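Local coordinates for protein putative pore-forming toxin (Bacteroides vulgatus ATCC 8482, PDB 3KOG) that is of unproven function, but is probably a secreted, lipid-anchored protein and has been named a putative pore-forming toxin, at residues P23-A28 against I62-K67; F98-E103 against K153-A158. One frame throughout, in Å; residues are numbered along the deposited sequence. Where two conformers were deposited one is given.

Contact 1. Residues P23-A28 against I62-K67; sequences PVVIDA and INAKYK
The ring of Tyr66 meets Asp27 at its rim: Asp27 OD2 lies at the ring edge, near the ring plane, 3.8 Å from Tyr66 CE2. One face of the ring carries Lys67 CG, 3.8 Å above the plane and offset toward the rim. Carboxylate and ring planes stand 62° apart, and the two side chains cross at about a right angle. With chi1 at 176°, CG of Tyr66 stands opposite its own backbone nitrogen, and the ring set this way brings OH round to a water that bridges the pair. That water donates to Asp27 OD2 at 2.7 Å and lies 2.9 Å from Tyr66 OH. The other carboxylate oxygen, Asp27 OD1, is hydrogen-bonded to Thr29 OG1, so both oxygens of this buried acid have partners.

Toward the N-terminal ends of both segments the contact is apolar. Val25 straddles the methyl of Ala64, with Val25 CG1 and CG2 each 3.8 Å from Ala64 CB, while Pro23 CB packs on Ile62 CG2 at 4.0 Å. No hydrogen bond joins the strands directly; the axes of segments 23-27 and 62-66 cross at -38° and come within 8.7 Å, which is the face-to-face packing of a beta-sandwich. Residues 23-28 belong to the mixed sheet, beside strand 85-94, and residues 62-67 to the three-stranded sheet between strands 39-42 and 69-77. Ile40, Leu94 and Val75 continue the apolar layer between the two sheets.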
loop_
_atom_site.group_PDB
_atom_site.type_symbol
_atom_site.label_atom_id
_atom_site.label_comp_id
_atom_site.label_asym_id
_atom_site.label_seq_id
_atom_site.Cartn_x
_atom_site.Cartn_y
_atom_site.Cartn_z
ATOM N N PRO A 23 8.148 4.666 -0.289
ATOM C CA PRO A 23 8.829 4.866 -1.562
ATOM C C PRO A 23 10.102 4.029 -1.649
ATOM O O PRO A 23 10.803 3.849 -0.644
ATOM C CB PRO A 23 9.189 6.377 -1.562
ATOM C CG PRO A 23 8.592 6.932 -0.370
ATOM C CD PRO A 23 8.169 5.875 0.548
ATOM N N VAL A 24 10.320 3.458 -2.828
ATOM C CA VAL A 24 11.525 2.756 -3.205
ATOM C C VAL A 24 12.051 3.474 -4.477
ATOM O O VAL A 24 11.299 3.551 -5.474
ATOM C CB VAL A 24 11.218 1.306 -3.547
ATOM C CG1 VAL A 24 12.514 0.577 -3.984
ATOM C CG2 VAL A 24 10.502 0.574 -2.375
ATOM N N VAL A 25 13.272 4.035 -4.433
ATOM C CA VAL A 25 13.807 4.838 -5.562
ATOM C C VAL A 25 14.864 3.996 -6.283
ATOM O O VAL A 25 15.868 3.555 -5.655
ATOM C CB VAL A 25 14.443 6.182 -5.113
ATOM C CG1 VAL A 25 14.884 7.032 -6.342
ATOM C CG2 VAL A 25 13.454 6.977 -4.210
ATOM N N ILE A 26 14.652 3.803 -7.583
ATOM C CA ILE A 26 15.536 2.987 -8.411
ATOM C C ILE A 26 16.251 3.836 -9.446
ATOM O O ILE A 26 15.629 4.556 -10.241
ATOM C CB ILE A 26 14.774 1.855 -9.150
ATOM C CG1 ILE A 26 14.042 0.964 -8.170
ATOM C CG2 ILE A 26 15.718 1.029 -10.112
ATOM C CD1 ILE A 26 14.914 0.277 -7.067
ATOM N N ASP A 27 17.569 3.731 -9.451
ATOM C CA ASP A 27 18.343 4.356 -10.455
ATOM C C ASP A 27 18.392 3.388 -11.651
ATOM O O ASP A 27 19.034 2.360 -11.576
ATOM C CB ASP A 27 19.738 4.607 -9.912
ATOM C CG ASP A 27 20.671 5.173 -10.932
ATOM O OD1 ASP A 27 20.303 5.464 -12.089
ATOM O OD2 ASP A 27 21.825 5.349 -10.544
ATOM N N ALA A 28 17.722 3.754 -12.713
ATOM C CA ALA A 28 17.509 2.886 -13.884
ATOM C C ALA A 28 18.786 2.674 -14.646
ATOM O O ALA A 28 18.906 1.712 -15.442
ATOM C CB ALA A 28 16.437 3.518 -14.810
ATOM N N ILE A 62 4.891 11.283 -5.089
ATOM C CA ILE A 62 6.229 11.190 -4.460
ATOM C C ILE A 62 7.285 11.552 -5.493
ATOM O O ILE A 62 7.276 10.970 -6.553
ATOM C CB ILE A 62 6.494 9.796 -3.928
ATOM C CG1 ILE A 62 5.456 9.413 -2.868
ATOM C CG2 ILE A 62 7.845 9.758 -3.177
ATOM C CD1 ILE A 62 4.345 8.554 -3.394
ATOM N N ASN A 63 8.144 12.523 -5.191
ATOM C CA ASN A 63 9.215 12.902 -6.082
ATOM C C ASN A 63 10.566 12.505 -5.477
ATOM O O ASN A 63 10.722 12.496 -4.241
ATOM C CB ASN A 63 9.193 14.410 -6.350
ATOM C CG ASN A 63 8.127 14.809 -7.368
ATOM O OD1 ASN A 63 6.931 14.791 -7.079
ATOM N ND2 ASN A 63 8.567 15.184 -8.563
ATOM N N ALA A 64 11.507 12.161 -6.332
ATOM C CA ALA A 64 12.866 11.832 -5.877
ATOM C C ALA A 64 13.911 12.483 -6.759
ATOM O O ALA A 64 13.655 12.704 -7.934
ATOM C CB ALA A 64 13.043 10.317 -5.882
ATOM N N LYS A 65 15.080 12.791 -6.197
ATOM C CA LYS A 65 16.181 13.456 -6.915
ATOM C C LYS A 65 17.454 12.756 -6.463
ATOM O O LYS A 65 17.635 12.522 -5.254
ATOM C CB LYS A 65 16.349 14.951 -6.547
ATOM C CG LYS A 65 15.257 15.914 -6.960
ATOM C CD LYS A 65 15.729 17.395 -6.678
ATOM N N TYR A 66 18.290 12.395 -7.439
ATOM C CA TYR A 66 19.539 11.723 -7.233
ATOM C C TYR A 66 20.435 11.909 -8.458
ATOM O O TYR A 66 20.062 11.573 -9.598
ATOM C CB TYR A 66 19.291 10.244 -6.909
ATOM C CG TYR A 66 20.519 9.370 -6.744
ATOM C CD1 TYR A 66 21.198 9.299 -5.545
ATOM C CD2 TYR A 66 20.985 8.632 -7.815
ATOM C CE1 TYR A 66 22.319 8.505 -5.401
ATOM C CE2 TYR A 66 22.061 7.827 -7.684
ATOM C CZ TYR A 66 22.713 7.757 -6.494
ATOM O OH TYR A 66 23.788 6.975 -6.472
ATOM N N LYS A 67 21.628 12.436 -8.204
ATOM C CA LYS A 67 22.626 12.709 -9.240
ATOM C C LYS A 67 22.045 13.468 -10.418
ATOM O O LYS A 67 22.308 13.139 -11.587
ATOM C CB LYS A 67 23.290 11.402 -9.667
ATOM C CG LYS A 67 24.130 10.863 -8.535
ATOM C CD LYS A 67 24.920 9.650 -8.901
ATOM C CE LYS A 67 25.930 9.395 -7.821
ATOM N NZ LYS A 67 26.665 8.171 -8.067
HETATM O O HOH W 1 23.698 5.039 -8.574
#

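Contact 2. Residues F98-E103 against K153-A158; sequences FFAQEE and KNIIDA
Ile155 reaches from the helix to overlap the start of strand 98-103, dividing its two branches between two strand residues. Its CD1 methyl ends 3.8 Å from Phe98 CB, so the closest touch is on the root of the aromatic side chain, and the methyl approaches the ring itself obliquely. The shorter branch serves the next inward-pointing residue: Ile155 CG2 lies 4.2 Å from Ala100 CB, a looser fit. The torsions account for this division. CG1 is anti to the carbonyl carbon (chi1 -65°) and CD1 extends the chain (chi2 175°) toward Phe98, whereas CG2, anti to the backbone N, is turned toward Ala100.

Other parts of the fold close in on the same isoleucine. Ala28, at the end of strand 18-27, packs against it, and Ile93 of strand 85-94 touches both Ala100 and Ile155, so that strand and helix share a neighbour in the mixed sheet. Asp149, just before the helix, touches Phe98, and Tyr159, farther on, touches Ala100. The helix is short, and its backbone bond from Asp157 N to Lys153 O, 2.9 Å long, spans the turn that presents Ile155. The one side-chain hydrogen bond here, from Gln101 NE2 to Glu103 OE2 at 2.7 Å, stays within the strand.

With no hydrogen bond or salt bridge between the two segments, and only 114 Å² buried, their direct attachment rests on dispersion and the exclusion of water around a single isoleucine, and probably carries little directional preference.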
loop_
_atom_site.group_PDB
_atom_site.type_symbol
_atom_site.label_atom_id
_atom_site.label_comp_id
_atom_site.label_asym_id
_atom_site.label_seq_id
_atom_site.Cartn_x
_atom_site.Cartn_y
_atom_site.Cartn_z
ATOM N N PHE A 98 14.590 8.413 -19.661
ATOM C CA PHE A 98 13.193 7.955 -19.670
ATOM C C PHE A 98 12.466 8.242 -18.411
ATOM O O PHE A 98 13.106 8.470 -17.344
ATOM C CB PHE A 98 13.117 6.430 -19.866
ATOM C CG PHE A 98 13.867 5.959 -21.035
ATOM C CD1 PHE A 98 13.369 6.165 -22.322
ATOM C CD2 PHE A 98 15.114 5.374 -20.874
ATOM C CE1 PHE A 98 14.081 5.752 -23.421
ATOM C CE2 PHE A 98 15.827 4.958 -21.957
ATOM C CZ PHE A 98 15.333 5.166 -23.245
ATOM N N PHE A 99 11.136 8.188 -18.504
ATOM C CA PHE A 99 10.314 8.086 -17.308
ATOM C C PHE A 99 9.257 7.011 -17.488
ATOM O O PHE A 99 8.899 6.657 -18.600
ATOM C CB PHE A 99 9.684 9.431 -16.895
ATOM C CG PHE A 99 8.746 10.017 -17.910
ATOM C CD1 PHE A 99 9.242 10.667 -19.040
ATOM C CD2 PHE A 99 7.384 9.992 -17.708
ATOM C CE1 PHE A 99 8.396 11.242 -19.948
ATOM C CE2 PHE A 99 6.526 10.556 -18.589
ATOM C CZ PHE A 99 7.028 11.187 -19.739
ATOM N N ALA A 100 8.795 6.464 -16.369
ATOM C CA ALA A 100 7.773 5.453 -16.411
ATOM C C ALA A 100 6.445 6.132 -16.089
ATOM O O ALA A 100 6.301 6.805 -15.070
ATOM C CB ALA A 100 8.107 4.325 -15.436
ATOM N N GLN A 101 5.477 6.004 -16.958
ATOM C CA GLN A 101 4.180 6.623 -16.688
ATOM C C GLN A 101 3.130 5.560 -16.511
ATOM O O GLN A 101 2.895 4.755 -17.406
ATOM C CB GLN A 101 3.791 7.503 -17.863
ATOM C CG GLN A 101 2.412 8.173 -17.738
ATOM C CD GLN A 101 2.304 9.262 -18.746
ATOM O OE1 GLN A 101 2.904 10.319 -18.547
ATOM N NE2 GLN A 101 1.632 9.001 -19.883
ATOM N N GLU A 102 2.452 5.600 -15.379
ATOM C CA GLU A 102 1.314 4.710 -15.119
ATOM C C GLU A 102 0.079 5.190 -15.867
ATOM O O GLU A 102 -0.409 6.287 -15.631
ATOM C CB GLU A 102 1.043 4.618 -13.636
ATOM C CG GLU A 102 0.114 3.451 -13.222
ATOM C CD GLU A 102 -0.039 3.342 -11.715
ATOM O OE1 GLU A 102 0.545 4.195 -11.001
ATOM O OE2 GLU A 102 -0.701 2.381 -11.244
ATOM N N GLU A 103 -0.419 4.355 -16.756
ATOM C CA GLU A 103 -1.481 4.710 -17.683
ATOM C C GLU A 103 -2.844 4.289 -17.142
ATOM O O GLU A 103 -3.850 4.905 -17.480
ATOM C CB GLU A 103 -1.293 3.981 -19.018
ATOM C CG GLU A 103 0.019 4.319 -19.781
ATOM C CD GLU A 103 0.158 5.818 -20.092
ATOM O OE1 GLU A 103 -0.890 6.457 -20.301
ATOM O OE2 GLU A 103 1.288 6.354 -20.095
ATOM N N LYS A 153 15.436 -2.046 -19.847
ATOM C CA LYS A 153 15.307 -3.333 -19.152
ATOM C C LYS A 153 15.339 -3.166 -17.633
ATOM O O LYS A 153 14.586 -3.842 -16.918
ATOM C CB LYS A 153 16.362 -4.352 -19.632
ATOM C CG LYS A 153 16.140 -4.748 -21.108
ATOM C CD LYS A 153 17.133 -5.829 -21.632
ATOM C CE LYS A 153 18.563 -5.337 -21.661
ATOM N NZ LYS A 153 19.513 -6.307 -22.399
ATOM N N ASN A 154 16.185 -2.268 -17.135
ATOM C CA ASN A 154 16.275 -2.041 -15.691
ATOM C C ASN A 154 14.980 -1.480 -15.093
ATOM O O ASN A 154 14.563 -1.845 -13.964
ATOM C CB ASN A 154 17.454 -1.086 -15.370
ATOM C CG ASN A 154 18.815 -1.764 -15.502
ATOM O OD1 ASN A 154 18.887 -2.979 -15.482
ATOM N ND2 ASN A 154 19.886 -0.985 -15.637
ATOM N N ILE A 155 14.383 -0.553 -15.844
ATOM C CA ILE A 155 13.103 0.019 -15.482
ATOM C C ILE A 155 12.034 -1.068 -15.350
ATOM O O ILE A 155 11.294 -1.150 -14.349
ATOM C CB ILE A 155 12.677 1.108 -16.521
ATOM C CG1 ILE A 155 13.634 2.289 -16.493
ATOM C CG2 ILE A 155 11.268 1.636 -16.174
ATOM C CD1 ILE A 155 13.410 3.416 -17.556
ATOM N N ILE A 156 11.922 -1.919 -16.367
ATOM C CA ILE A 156 10.926 -2.990 -16.312
ATOM C C ILE A 156 11.194 -3.949 -15.154
ATOM O O ILE A 156 10.277 -4.290 -14.419
ATOM C CB ILE A 156 10.782 -3.748 -17.676
ATOM C CG1 ILE A 156 10.421 -2.728 -18.745
ATOM C CG2 ILE A 156 9.671 -4.806 -17.558
ATOM C CD1 ILE A 156 10.530 -3.187 -20.283
ATOM N N ASP A 157 12.454 -4.323 -14.961
ATOM C CA ASP A 157 12.841 -5.258 -13.878
ATOM C C ASP A 157 12.545 -4.722 -12.474
ATOM O O ASP A 157 12.365 -5.480 -11.545
ATOM C CB ASP A 157 14.343 -5.589 -13.964
ATOM C CG ASP A 157 14.690 -6.432 -15.174
ATOM O OD1 ASP A 157 13.761 -7.003 -15.797
ATOM O OD2 ASP A 157 15.898 -6.530 -15.507
ATOM N N ALA A 158 12.475 -3.411 -12.347
ATOM C CA ALA A 158 12.246 -2.750 -11.080
ATOM C C ALA A 158 10.867 -3.079 -10.567
ATOM O O ALA A 158 10.653 -3.065 -9.358
ATOM C CB ALA A 158 12.425 -1.232 -11.232
#

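From the N terminus, strand 18-27 supplies the first half of contact 1, and the chain then passes through strands 39-42 and 48-50 before 62-67 closes that loop across the sandwich. Contact 2 opens only afterwards: 98-103 begins a long strand, and after 49 intervening residues, 32 of them strand, residues 153-158 come back against it. The two loops therefore follow in series, neither nesting nor crossing. In space the centres of contacts 1 and 2 are about 12 Å apart. Ala28 O and Asn154 ND2, 2.9 Å apart, are hydrogen-bonded, and Ile26 packs on Ala158. Contact 1 thus joins two sheets, while contact 2 sets the helix against the mixed sheet, which both contacts reach through one of their segments.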